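Local atomic coordinates of S-adenosylmethionine decarboxylase proenzyme (Aquifex aeolicus, PDB entry 2III), a protein that probably catalyses, after autocatalytic self-cleavage, the decarboxylation of S-adenosylmethionine to the propylamine donor used in spermidine and spermine synthesis. Residues 6-11 and 111-116; 10-15 and 76-81; 38-43 and 87-92. One frame throughout, in Å; residues are numbered along the deposited sequence.

Interaction 1. Residues 6-11 and 111-116; sequences GLHILA and HERGIV
His8 and His111 face each other as an antiparallel hydrogen-bonded pair, and two backbone bonds join them. His8 N donates to His111 O at 2.9 Å, nearly along the C=O axis. His111 N returns a bond to His8 O at 2.8 Å, in the plane of that carbonyl. One step on, Leu7 and Glu112 form a non-hydrogen-bonded pair. Beyond them Arg113 N reaches Gly6 O at 2.9 Å, from well above the carbonyl plane. The return bond from Gly6 N to Arg113 O is weak.

The polar side-chain contact is between His8 and Arg113, which lie side by side and point the same way. Arg113 NH1 donates to His8 ND1 at 3.0 Å. The bond lies in the plane of both groups but is bent at the hydrogen, and imidazole and guanidinium are only 22° from coplanar. ND1 is thus the acceptor in this bond, and the other ring nitrogen, NE2, is bonded to Asp80. Arg113 gets there by a folded chain, bent at chi2 (-72°) and chi3 (-57°). Arg113 CG packs on His8 CB at 3.6 Å. Arg113 also forms salt bridges to Asp12 and Asp80 of the second subunit, so the pair belongs to the dimer interface.

The closest carbon contact between side chains puts Leu10 CD2 3.5 Å from His111 CD2, obliquely to that ring. The same methyl also lies over one face of the His8 ring, toward its rim. His111 NE2 is hydrogen-bonded to His111 of the second subunit.

Strand 3-14 is flanked here by strand 105-116, the last of the sheet within this chain, and by strand 76-84. Leu7 and Ile9 pack against helix 87-101, while Tyr82 of strand 76-84 stacks on His8.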
ATOM      1  N   GLY A   6      -3.597  12.898   3.275  1.00 26.50           N
ATOM      2  CA  GLY A   6      -2.411  12.066   3.344  1.00 24.64           C
ATOM      3  C   GLY A   6      -1.483  12.189   2.154  1.00 24.29           C
ATOM      4  O   GLY A   6      -1.872  12.651   1.081  1.00 16.31           O
ATOM      5  N   LEU A   7      -0.238  11.777   2.355  1.00 18.78           N
ATOM      6  CA  LEU A   7       0.765  11.820   1.308  1.00 22.98           C
ATOM      7  C   LEU A   7       1.261  10.390   1.133  1.00 21.62           C
ATOM      8  O   LEU A   7       1.634   9.721   2.099  1.00 21.12           O
ATOM      9  CB  LEU A   7       1.920  12.731   1.709  1.00 24.51           C
ATOM     10  CG  LEU A   7       2.848  13.099   0.555  1.00 21.19           C
ATOM     11  CD1 LEU A   7       2.155  14.090  -0.367  1.00 20.13           C
ATOM     12  CD2 LEU A   7       4.098  13.706   1.106  1.00 37.40           C
ATOM     13  N   HIS A   8       1.265   9.930  -0.109  1.00 17.66           N
ATOM     14  CA  HIS A   8       1.662   8.570  -0.424  1.00 17.44           C
ATOM     15  C   HIS A   8       2.820   8.577  -1.408  1.00 19.82           C
ATOM     16  O   HIS A   8       2.703   9.073  -2.528  1.00 29.05           O
ATOM     17  CB  HIS A   8       0.444   7.835  -1.013  1.00  8.05           C
ATOM     18  CG  HIS A   8       0.669   6.388  -1.315  1.00 16.71           C
ATOM     19  ND1 HIS A   8      -0.359   5.547  -1.688  1.00 14.13           N
ATOM     20  CD2 HIS A   8       1.795   5.634  -1.330  1.00 14.29           C
ATOM     21  CE1 HIS A   8       0.122   4.339  -1.919  1.00 18.01           C
ATOM     22  NE2 HIS A   8       1.427   4.363  -1.710  1.00  8.89           N
ATOM     23  N   ILE A   9       3.946   8.035  -0.968  1.00 20.59           N
ATOM     24  CA  ILE A   9       5.130   7.938  -1.799  1.00 13.24           C
ATOM     25  C   ILE A   9       5.366   6.469  -2.145  1.00 20.35           C
ATOM     26  O   ILE A   9       5.375   5.605  -1.266  1.00 19.69           O
ATOM     27  CB  ILE A   9       6.395   8.417  -1.064  1.00 16.29           C
ATOM     28  CG1 ILE A   9       6.182   9.802  -0.459  1.00 18.25           C
ATOM     29  CG2 ILE A   9       7.572   8.444  -2.038  1.00 17.34           C
ATOM     30  CD1 ILE A   9       7.298  10.207   0.502  1.00 14.74           C
ATOM     31  N   LEU A  10       5.543   6.181  -3.426  1.00 11.58           N
ATOM     32  CA  LEU A  10       5.835   4.817  -3.823  1.00 15.58           C
ATOM     33  C   LEU A  10       7.073   4.864  -4.700  1.00 17.76           C
ATOM     34  O   LEU A  10       7.253   5.791  -5.488  1.00 22.70           O
ATOM     35  CB  LEU A  10       4.651   4.171  -4.558  1.00 25.21           C
ATOM     36  CG  LEU A  10       3.737   4.944  -5.505  1.00 31.36           C
ATOM     37  CD1 LEU A  10       2.774   3.972  -6.165  1.00 38.59           C
ATOM     38  CD2 LEU A  10       2.955   5.996  -4.738  1.00 42.62           C
ATOM     39  N   ALA A  11       7.949   3.882  -4.532  1.00 18.04           N
ATOM     40  CA  ALA A  11       9.173   3.837  -5.310  1.00 14.15           C
ATOM     41  C   ALA A  11       9.561   2.415  -5.637  1.00 15.09           C
ATOM     42  O   ALA A  11       9.349   1.504  -4.840  1.00 14.68           O
ATOM     43  CB  ALA A  11      10.296   4.500  -4.536  1.00 11.64           C
ATOM     44  N   HIS A 111       1.736  10.959  -4.407  1.00 28.20           N
ATOM     45  CA  HIS A 111       0.302  11.231  -4.579  1.00 19.14           C
ATOM     46  C   HIS A 111      -0.294  11.851  -3.311  1.00 23.87           C
ATOM     47  O   HIS A 111       0.023  11.427  -2.202  1.00 27.95           O
ATOM     48  CB  HIS A 111      -0.482   9.935  -4.826  1.00 19.90           C
ATOM     49  CG  HIS A 111      -0.102   9.204  -6.072  1.00 30.55           C
ATOM     50  ND1 HIS A 111      -0.316   9.716  -7.332  1.00 28.01           N
ATOM     51  CD2 HIS A 111       0.433   7.973  -6.253  1.00 33.42           C
ATOM     52  CE1 HIS A 111       0.067   8.831  -8.235  1.00 32.70           C
ATOM     53  NE2 HIS A 111       0.525   7.764  -7.607  1.00 28.71           N
ATOM     54  N   GLU A 112      -1.158  12.845  -3.463  1.00 19.06           N
ATOM     55  CA  GLU A 112      -1.818  13.412  -2.295  1.00 27.70           C
ATOM     56  C   GLU A 112      -3.108  12.607  -2.294  1.00 27.05           C
ATOM     57  O   GLU A 112      -3.869  12.663  -3.260  1.00 35.61           O
ATOM     58  CB  GLU A 112      -2.128  14.895  -2.490  1.00 23.70           C
ATOM     59  CG  GLU A 112      -0.910  15.761  -2.763  1.00 41.53           C
ATOM     60  CD  GLU A 112      -1.237  17.249  -2.730  1.00 51.12           C
ATOM     61  OE1 GLU A 112      -2.160  17.678  -3.460  1.00 45.73           O
ATOM     62  OE2 GLU A 112      -0.570  17.988  -1.970  1.00 64.21           O
ATOM     63  N   ARG A 113      -3.345  11.836  -1.240  1.00 25.54           N
ATOM     64  CA  ARG A 113      -4.543  11.002  -1.182  1.00 22.62           C
ATOM     65  C   ARG A 113      -5.665  11.647  -0.371  1.00 21.38           C
ATOM     66  O   ARG A 113      -5.500  11.936   0.811  1.00 20.38           O
ATOM     67  CB  ARG A 113      -4.224   9.627  -0.564  1.00 23.17           C
ATOM     68  CG  ARG A 113      -3.030   8.841  -1.146  1.00 28.67           C
ATOM     69  CD  ARG A 113      -3.266   8.265  -2.532  1.00 16.82           C
ATOM     70  NE  ARG A 113      -4.421   7.369  -2.645  1.00 19.72           N
ATOM     71  CZ  ARG A 113      -4.404   6.050  -2.444  1.00 19.94           C
ATOM     72  NH1 ARG A 113      -3.287   5.427  -2.103  1.00 16.35           N
ATOM     73  NH2 ARG A 113      -5.514   5.341  -2.629  1.00 15.52           N
ATOM     74  N   GLY A 114      -6.804  11.872  -1.018  1.00 19.50           N
ATOM     75  CA  GLY A 114      -7.952  12.441  -0.333  1.00 24.40           C
ATOM     76  C   GLY A 114      -7.932  13.942  -0.155  1.00 26.00           C
ATOM     77  O   GLY A 114      -7.335  14.459   0.794  1.00 29.00           O
ATOM     78  N   ILE A 115      -8.602  14.642  -1.061  1.00 24.19           N
ATOM     79  CA  ILE A 115      -8.659  16.096  -1.009  1.00 25.59           C
ATOM     80  C   ILE A 115     -10.000  16.554  -0.447  1.00 28.23           C
ATOM     81  O   ILE A 115     -11.059  16.212  -0.976  1.00 29.80           O
ATOM     82  CB  ILE A 115      -8.427  16.697  -2.406  1.00 24.39           C
ATOM     83  CG1 ILE A 115      -7.049  16.255  -2.917  1.00 30.74           C
ATOM     84  CG2 ILE A 115      -8.499  18.225  -2.342  1.00 26.10           C
ATOM     85  CD1 ILE A 115      -6.643  16.887  -4.231  1.00 33.32           C
ATOM     86  N   VAL A 116      -9.940  17.321   0.638  1.00 19.05           N
ATOM     87  CA  VAL A 116     -11.143  17.815   1.296  1.00 24.61           C
ATOM     88  C   VAL A 116     -11.132  19.334   1.472  1.00 27.00           C
ATOM     89  O   VAL A 116     -10.073  19.950   1.616  1.00 26.22           O
ATOM     90  CB  VAL A 116     -11.329  17.138   2.682  1.00 26.01           C
ATOM     91  CG1 VAL A 116     -11.449  15.632   2.511  1.00 29.82           C
ATOM     92  CG2 VAL A 116     -10.153  17.457   3.588  1.00 13.85           C
TER

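Interaction 2. Residues 10-15 and 76-81; sequences LADLYG and LATVDV
Ala11 O is gripped by two N-H donors. Within the sheet Val79 N reaches Ala11 O at 2.9 Å in an almost straight bond (173° at the hydrogen). Arg113 NH2 of the second subunit supplies the other. Ala11 N bonds back to Val79 O, and Leu13 and Ala77 exchange a second pair, with Leu13 N to Ala77 O at 2.8 Å.

Tyr14 and Leu76 lie side by side at one end. Leu76 CD1 sits over the face of the Tyr14 ring, 4.0 Å from its centroid, in a CH-pi contact. Leu76 CG, anti to the backbone N, lies beside Leu13 O, and chi2 (75°) then places CD1 over the ring. Leu76 CD1 is also 3.2 Å from Leu13 O. Tyr14 OH bonds to Ile115 N of the second subunit.

On the face of Leu10, Asp12 OD1 meets Thr78 CG2 at 3.4 Å. The like charges of Asp12 and Asp80 are probably balanced by the arginine of the second subunit and, for Asp80, by its bond to His8. Thr78 OG1 bonds to Tyr82 of that subunit. Thr78 also lies beside His69, the predicted proton acceptor for processing. On the other face Leu13 and Val79 cross, with Leu13 CD1 4.0 Å from Val79 CG2, under helix 87-101.

Two neighbouring inner strands thus pair in an antiparallel sheet with helices on one face and the partner subunit on the other. This is the two-layer alpha/beta sandwich of prokaryotic AdoMet decarboxylases.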
ATOM      1  N   LEU A  10       5.543   6.181  -3.426  1.00 11.58           N
ATOM      2  CA  LEU A  10       5.835   4.817  -3.823  1.00 15.58           C
ATOM      3  C   LEU A  10       7.073   4.864  -4.700  1.00 17.76           C
ATOM      4  O   LEU A  10       7.253   5.791  -5.488  1.00 22.70           O
ATOM      5  CB  LEU A  10       4.651   4.171  -4.558  1.00 25.21           C
ATOM      6  CG  LEU A  10       3.737   4.944  -5.505  1.00 31.36           C
ATOM      7  CD1 LEU A  10       2.774   3.972  -6.165  1.00 38.59           C
ATOM      8  CD2 LEU A  10       2.955   5.996  -4.738  1.00 42.62           C
ATOM      9  N   ALA A  11       7.949   3.882  -4.532  1.00 18.04           N
ATOM     10  CA  ALA A  11       9.173   3.837  -5.310  1.00 14.15           C
ATOM     11  C   ALA A  11       9.561   2.415  -5.637  1.00 15.09           C
ATOM     12  O   ALA A  11       9.349   1.504  -4.840  1.00 14.68           O
ATOM     13  CB  ALA A  11      10.296   4.500  -4.536  1.00 11.64           C
ATOM     14  N   ASP A  12      10.114   2.226  -6.828  1.00 13.67           N
ATOM     15  CA  ASP A  12      10.593   0.919  -7.231  1.00 16.39           C
ATOM     16  C   ASP A  12      12.110   1.092  -7.212  1.00 16.14           C
ATOM     17  O   ASP A  12      12.662   1.920  -7.939  1.00 18.98           O
ATOM     18  CB  ASP A  12      10.084   0.559  -8.629  1.00 18.63           C
ATOM     19  CG  ASP A  12       8.565   0.533  -8.706  1.00 21.04           C
ATOM     20  OD1 ASP A  12       7.905   0.394  -7.649  1.00 13.97           O
ATOM     21  OD2 ASP A  12       8.031   0.641  -9.830  1.00 21.94           O
ATOM     22  N   LEU A  13      12.775   0.331  -6.353  1.00 14.66           N
ATOM     23  CA  LEU A  13      14.222   0.432  -6.209  1.00 18.41           C
ATOM     24  C   LEU A  13      14.958  -0.691  -6.931  1.00 20.16           C
ATOM     25  O   LEU A  13      14.707  -1.866  -6.676  1.00 28.38           O
ATOM     26  CB  LEU A  13      14.588   0.416  -4.723  1.00 18.01           C
ATOM     27  CG  LEU A  13      13.696   1.207  -3.760  1.00 23.92           C
ATOM     28  CD1 LEU A  13      14.312   1.145  -2.377  1.00 26.83           C
ATOM     29  CD2 LEU A  13      13.550   2.657  -4.210  1.00 14.40           C
ATOM     30  N   TYR A  14      15.877  -0.319  -7.821  1.00 12.84           N
ATOM     31  CA  TYR A  14      16.653  -1.287  -8.588  1.00 20.98           C
ATOM     32  C   TYR A  14      18.136  -1.265  -8.219  1.00 19.10           C
ATOM     33  O   TYR A  14      18.647  -0.285  -7.675  1.00 21.54           O
ATOM     34  CB  TYR A  14      16.523  -1.010 -10.088  1.00 18.36           C
ATOM     35  CG  TYR A  14      15.105  -1.040 -10.614  1.00 23.08           C
ATOM     36  CD1 TYR A  14      14.686  -2.052 -11.478  1.00 12.55           C
ATOM     37  CD2 TYR A  14      14.182  -0.046 -10.262  1.00 30.48           C
ATOM     38  CE1 TYR A  14      13.397  -2.076 -11.980  1.00 18.67           C
ATOM     39  CE2 TYR A  14      12.879  -0.063 -10.764  1.00 25.50           C
ATOM     40  CZ  TYR A  14      12.498  -1.085 -11.624  1.00 22.10           C
ATOM     41  OH  TYR A  14      11.224  -1.123 -12.139  1.00 19.88           O
ATOM     42  N   GLY A  15      18.826  -2.355  -8.532  1.00 19.54           N
ATOM     43  CA  GLY A  15      20.244  -2.426  -8.237  1.00 21.26           C
ATOM     44  C   GLY A  15      20.514  -2.603  -6.762  1.00 24.20           C
ATOM     45  O   GLY A  15      21.587  -2.255  -6.278  1.00 30.22           O
ATOM     46  N   LEU A  76      15.498  -6.009  -6.734  1.00 17.73           N
ATOM     47  CA  LEU A  76      14.365  -5.100  -6.673  1.00 20.39           C
ATOM     48  C   LEU A  76      13.527  -5.134  -5.410  1.00 27.06           C
ATOM     49  O   LEU A  76      13.265  -6.200  -4.837  1.00 20.02           O
ATOM     50  CB  LEU A  76      13.446  -5.364  -7.867  1.00 25.64           C
ATOM     51  CG  LEU A  76      12.071  -4.688  -7.825  1.00 34.83           C
ATOM     52  CD1 LEU A  76      12.232  -3.212  -8.121  1.00 18.71           C
ATOM     53  CD2 LEU A  76      11.135  -5.346  -8.830  1.00 33.20           C
ATOM     54  N   ALA A  77      13.089  -3.943  -5.009  1.00 20.66           N
ATOM     55  CA  ALA A  77      12.229  -3.764  -3.847  1.00 24.32           C
ATOM     56  C   ALA A  77      11.210  -2.675  -4.190  1.00 21.79           C
ATOM     57  O   ALA A  77      11.575  -1.603  -4.663  1.00 16.22           O
ATOM     58  CB  ALA A  77      13.057  -3.349  -2.626  1.00 14.24           C
ATOM     59  N   THR A  78       9.932  -2.958  -3.969  1.00 19.32           N
ATOM     60  CA  THR A  78       8.890  -1.980  -4.234  1.00  9.61           C
ATOM     61  C   THR A  78       8.394  -1.487  -2.884  1.00 18.04           C
ATOM     62  O   THR A  78       7.899  -2.268  -2.058  1.00 19.32           O
ATOM     63  CB  THR A  78       7.747  -2.600  -5.062  1.00 15.11           C
ATOM     64  OG1 THR A  78       7.338  -3.847  -4.479  1.00  9.94           O
ATOM     65  CG2 THR A  78       8.227  -2.837  -6.492  1.00 17.33           C
ATOM     66  N   VAL A  79       8.538  -0.183  -2.670  1.00 18.37           N
ATOM     67  CA  VAL A  79       8.191   0.451  -1.404  1.00 12.92           C
ATOM     68  C   VAL A  79       7.040   1.462  -1.423  1.00 19.68           C
ATOM     69  O   VAL A  79       6.875   2.219  -2.376  1.00 18.74           O
ATOM     70  CB  VAL A  79       9.424   1.180  -0.841  1.00 15.59           C
ATOM     71  CG1 VAL A  79       9.150   1.637   0.586  1.00 20.41           C
ATOM     72  CG2 VAL A  79      10.658   0.265  -0.917  1.00 15.95           C
ATOM     73  N   ASP A  80       6.260   1.479  -0.349  1.00 13.62           N
ATOM     74  CA  ASP A  80       5.161   2.425  -0.213  1.00 13.52           C
ATOM     75  C   ASP A  80       5.213   3.072   1.161  1.00 20.67           C
ATOM     76  O   ASP A  80       5.285   2.378   2.183  1.00 21.38           O
ATOM     77  CB  ASP A  80       3.796   1.731  -0.347  1.00 14.73           C
ATOM     78  CG  ASP A  80       3.454   1.360  -1.774  1.00 20.00           C
ATOM     79  OD1 ASP A  80       2.382   1.804  -2.249  1.00 15.87           O
ATOM     80  OD2 ASP A  80       4.237   0.620  -2.413  1.00 13.47           O
ATOM     81  N   VAL A  81       5.185   4.399   1.188  1.00 13.65           N
ATOM     82  CA  VAL A  81       5.154   5.122   2.451  1.00 10.62           C
ATOM     83  C   VAL A  81       3.971   6.066   2.352  1.00 10.38           C
ATOM     84  O   VAL A  81       4.023   7.072   1.658  1.00 19.93           O
ATOM     85  CB  VAL A  81       6.442   5.917   2.723  1.00 15.17           C
ATOM     86  CG1 VAL A  81       6.280   6.746   4.002  1.00 16.25           C
ATOM     87  CG2 VAL A  81       7.605   4.955   2.899  1.00 14.45           C
TER

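Interaction 3. Residues 38-43 and 87-92; sequences ANLTKI and PSKAYR
Lys89 and Ala38 bury the most surface here, followed by Leu40. Lys89 leaves helix 87-101 with CG anti to the carbonyl carbon (chi1 -67°) and stays extended beyond it. Its methylenes run past the Ala38 carbonyl, with Lys89 CD 3.5 Å from Ala38 O. The ammonium ends on the next carbonyl: Lys89 NZ donates to Asn39 O at 2.7 Å, from above the carbonyl plane.

Ala38 meets the helix backbone directly. Ala38 CB is 3.5 Å from Lys89 O and 4.1 Å from Arg92 CB. Arg92 bends back to Tyr37, bonding its carbonyl through NH1 and making a cation-pi contact with its ring.

Leu40 and Lys89 pass each other, pointing opposite ways. Leu40 CD2 touches Lys89 CD at 3.6 Å, while the leucine side chain also packs on Thr83 and Leu61 of the sheet.

Asn39 follows helix 24-37 with positive phi, in a Schellman motif. The C-terminal end of one helix therefore meets the first turns of the other. The carbonyl oxygens at and just after a helix C-terminus tend to be electron-rich, so an ammonium there is probably favourable, and the aliphatic stem of the lysine shares the apolar contact with Leu40.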
ATOM      1  N   ALA A  38      11.691   8.174  11.270  1.00 34.37           N
ATOM      2  CA  ALA A  38      10.657   9.130  10.863  1.00 28.86           C
ATOM      3  C   ALA A  38       9.760   9.553  12.016  1.00 31.02           C
ATOM      4  O   ALA A  38       8.854  10.371  11.841  1.00 41.65           O
ATOM      5  CB  ALA A  38       9.807   8.541   9.744  1.00 25.10           C
ATOM      6  N   ASN A  39      10.011   8.986  13.190  1.00 33.97           N
ATOM      7  CA  ASN A  39       9.229   9.290  14.377  1.00 37.02           C
ATOM      8  C   ASN A  39       7.745   8.986  14.147  1.00 41.84           C
ATOM      9  O   ASN A  39       6.860   9.736  14.575  1.00 37.36           O
ATOM     10  CB  ASN A  39       9.402  10.759  14.768  1.00 39.69           C
ATOM     11  CG  ASN A  39       8.990  11.026  16.202  1.00 50.52           C
ATOM     12  OD1 ASN A  39       8.632  12.148  16.561  1.00 64.39           O
ATOM     13  ND2 ASN A  39       9.053   9.994  17.036  1.00 43.82           N
ATOM     14  N   LEU A  40       7.479   7.887  13.451  1.00 38.41           N
ATOM     15  CA  LEU A  40       6.111   7.482  13.182  1.00 33.72           C
ATOM     16  C   LEU A  40       5.670   6.531  14.278  1.00 29.51           C
ATOM     17  O   LEU A  40       6.492   5.850  14.885  1.00 30.81           O
ATOM     18  CB  LEU A  40       6.008   6.784  11.824  1.00 30.21           C
ATOM     19  CG  LEU A  40       6.052   7.656  10.569  1.00 26.34           C
ATOM     20  CD1 LEU A  40       6.110   6.774   9.330  1.00 22.00           C
ATOM     21  CD2 LEU A  40       4.823   8.547  10.531  1.00 19.00           C
ATOM     22  N   THR A  41       4.370   6.489  14.533  1.00 34.74           N
ATOM     23  CA  THR A  41       3.841   5.603  15.554  1.00 43.74           C
ATOM     24  C   THR A  41       3.160   4.409  14.875  1.00 39.45           C
ATOM     25  O   THR A  41       2.313   4.559  13.987  1.00 35.71           O
ATOM     26  CB  THR A  41       2.859   6.370  16.495  1.00 51.30           C
ATOM     27  OG1 THR A  41       2.141   5.439  17.318  1.00 50.80           O
ATOM     28  CG2 THR A  41       1.891   7.232  15.689  1.00 46.22           C
ATOM     29  N   LYS A  42       3.557   3.218  15.298  1.00 29.89           N
ATOM     30  CA  LYS A  42       3.040   1.986  14.734  1.00 28.32           C
ATOM     31  C   LYS A  42       1.848   1.400  15.474  1.00 30.76           C
ATOM     32  O   LYS A  42       1.751   1.485  16.696  1.00 33.36           O
ATOM     33  CB  LYS A  42       4.160   0.936  14.703  1.00 20.93           C
ATOM     34  CG  LYS A  42       3.709  -0.445  14.260  1.00 43.09           C
ATOM     35  CD  LYS A  42       4.822  -1.481  14.374  1.00 41.89           C
ATOM     36  CE  LYS A  42       5.120  -1.832  15.820  1.00 45.08           C
ATOM     37  NZ  LYS A  42       6.083  -2.965  15.922  1.00 42.98           N
ATOM     38  N   ILE A  43       0.933   0.809  14.719  1.00 26.82           N
ATOM     39  CA  ILE A  43      -0.204   0.130  15.318  1.00 31.65           C
ATOM     40  C   ILE A  43       0.281  -1.316  15.428  1.00 37.17           C
ATOM     41  O   ILE A  43       0.287  -1.908  16.508  1.00 40.56           O
ATOM     42  CB  ILE A  43      -1.446   0.158  14.407  1.00 29.15           C
ATOM     43  CG1 ILE A  43      -2.036   1.570  14.360  1.00 34.52           C
ATOM     44  CG2 ILE A  43      -2.466  -0.856  14.900  1.00 26.91           C
ATOM     45  CD1 ILE A  43      -3.197   1.709  13.391  1.00 32.30           C
ATOM     46  N   PRO A  87       3.498  15.229   6.255  1.00 44.29           N
ATOM     47  CA  PRO A  87       4.211  14.842   5.031  1.00 37.72           C
ATOM     48  C   PRO A  87       5.710  14.633   5.229  1.00 31.88           C
ATOM     49  O   PRO A  87       6.300  13.750   4.610  1.00 20.89           O
ATOM     50  CB  PRO A  87       3.921  16.000   4.083  1.00 34.81           C
ATOM     51  CG  PRO A  87       2.621  16.542   4.582  1.00 40.89           C
ATOM     52  CD  PRO A  87       2.821  16.523   6.074  1.00 28.86           C
ATOM     53  N   SER A  88       6.322  15.442   6.087  1.00 30.90           N
ATOM     54  CA  SER A  88       7.750  15.310   6.321  1.00 25.74           C
ATOM     55  C   SER A  88       8.126  13.941   6.873  1.00 24.57           C
ATOM     56  O   SER A  88       9.247  13.478   6.685  1.00 32.64           O
ATOM     57  CB  SER A  88       8.253  16.418   7.263  1.00 20.90           C
ATOM     58  OG  SER A  88       7.828  16.213   8.596  1.00 31.74           O
ATOM     59  N   LYS A  89       7.194  13.292   7.558  1.00 28.21           N
ATOM     60  CA  LYS A  89       7.464  11.972   8.111  1.00 25.81           C
ATOM     61  C   LYS A  89       7.484  10.945   6.977  1.00 27.65           C
ATOM     62  O   LYS A  89       8.316  10.036   6.968  1.00 24.01           O
ATOM     63  CB  LYS A  89       6.409  11.586   9.157  1.00 27.59           C
ATOM     64  CG  LYS A  89       6.482  12.470  10.404  1.00 35.71           C
ATOM     65  CD  LYS A  89       5.746  11.885  11.595  1.00 26.45           C
ATOM     66  CE  LYS A  89       6.061  12.692  12.862  1.00 37.41           C
ATOM     67  NZ  LYS A  89       5.566  12.014  14.097  1.00 34.74           N
ATOM     68  N   ALA A  90       6.575  11.085   6.017  1.00 18.56           N
ATOM     69  CA  ALA A  90       6.557  10.164   4.885  1.00 23.32           C
ATOM     70  C   ALA A  90       7.891  10.284   4.150  1.00 21.83           C
ATOM     71  O   ALA A  90       8.521   9.284   3.804  1.00 20.53           O
ATOM     72  CB  ALA A  90       5.407  10.500   3.941  1.00 21.23           C
ATOM     73  N   TYR A  91       8.326  11.517   3.921  1.00 14.08           N
ATOM     74  CA  TYR A  91       9.576  11.734   3.212  1.00 18.85           C
ATOM     75  C   TYR A  91      10.771  11.178   3.975  1.00 17.00           C
ATOM     76  O   TYR A  91      11.644  10.540   3.390  1.00 21.25           O
ATOM     77  CB  TYR A  91       9.784  13.216   2.919  1.00 23.48           C
ATOM     78  CG  TYR A  91       8.886  13.749   1.823  1.00 21.34           C
ATOM     79  CD1 TYR A  91       7.686  14.387   2.126  1.00 25.64           C
ATOM     80  CD2 TYR A  91       9.243  13.620   0.481  1.00 25.36           C
ATOM     81  CE1 TYR A  91       6.871  14.893   1.121  1.00 28.18           C
ATOM     82  CE2 TYR A  91       8.428  14.114  -0.528  1.00 26.52           C
ATOM     83  CZ  TYR A  91       7.246  14.752  -0.203  1.00 23.53           C
ATOM     84  OH  TYR A  91       6.449  15.265  -1.207  1.00 34.60           O
ATOM     85  N   ARG A  92      10.811  11.403   5.281  1.00 16.27           N
ATOM     86  CA  ARG A  92      11.913  10.893   6.100  1.00 20.93           C
ATOM     87  C   ARG A  92      11.951   9.360   6.055  1.00 27.65           C
ATOM     88  O   ARG A  92      13.016   8.761   5.912  1.00 21.50           O
ATOM     89  CB  ARG A  92      11.751  11.374   7.547  1.00 30.31           C
ATOM     90  CG  ARG A  92      11.921  12.881   7.715  1.00 31.38           C
ATOM     91  CD  ARG A  92      11.754  13.299   9.163  1.00 48.31           C
ATOM     92  NE  ARG A  92      12.761  12.702  10.040  1.00 61.25           N
ATOM     93  CZ  ARG A  92      14.071  12.916   9.941  1.00 65.37           C
ATOM     94  NH1 ARG A  92      14.910  12.329  10.786  1.00 52.46           N
ATOM     95  NH2 ARG A  92      14.547  13.715   8.995  1.00 70.25           N
TER

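In the fold
Interactions 1 and 2 start from the same strand, 3-14, and share Leu10 and Ala11. Strand 105-116 pairs along one edge of it and strand 76-84 along the other. The centres of these two interactions lie about 16 Å apart; they touch through His8 and Asp80. Interaction 3 joins the end of helix 24-37 and its loop to helix 87-101, on the helical side of the sheet, about 14 Å from interaction 1 and about 17 Å from interaction 2, centre to centre. Leu7, Ile9 and Val81 pack on helix 87-101. Along the chain, interaction 3 is nested within interaction 1 and alternates with interaction 2. Interactions 1 and 2 build the sheet and reach the second subunit.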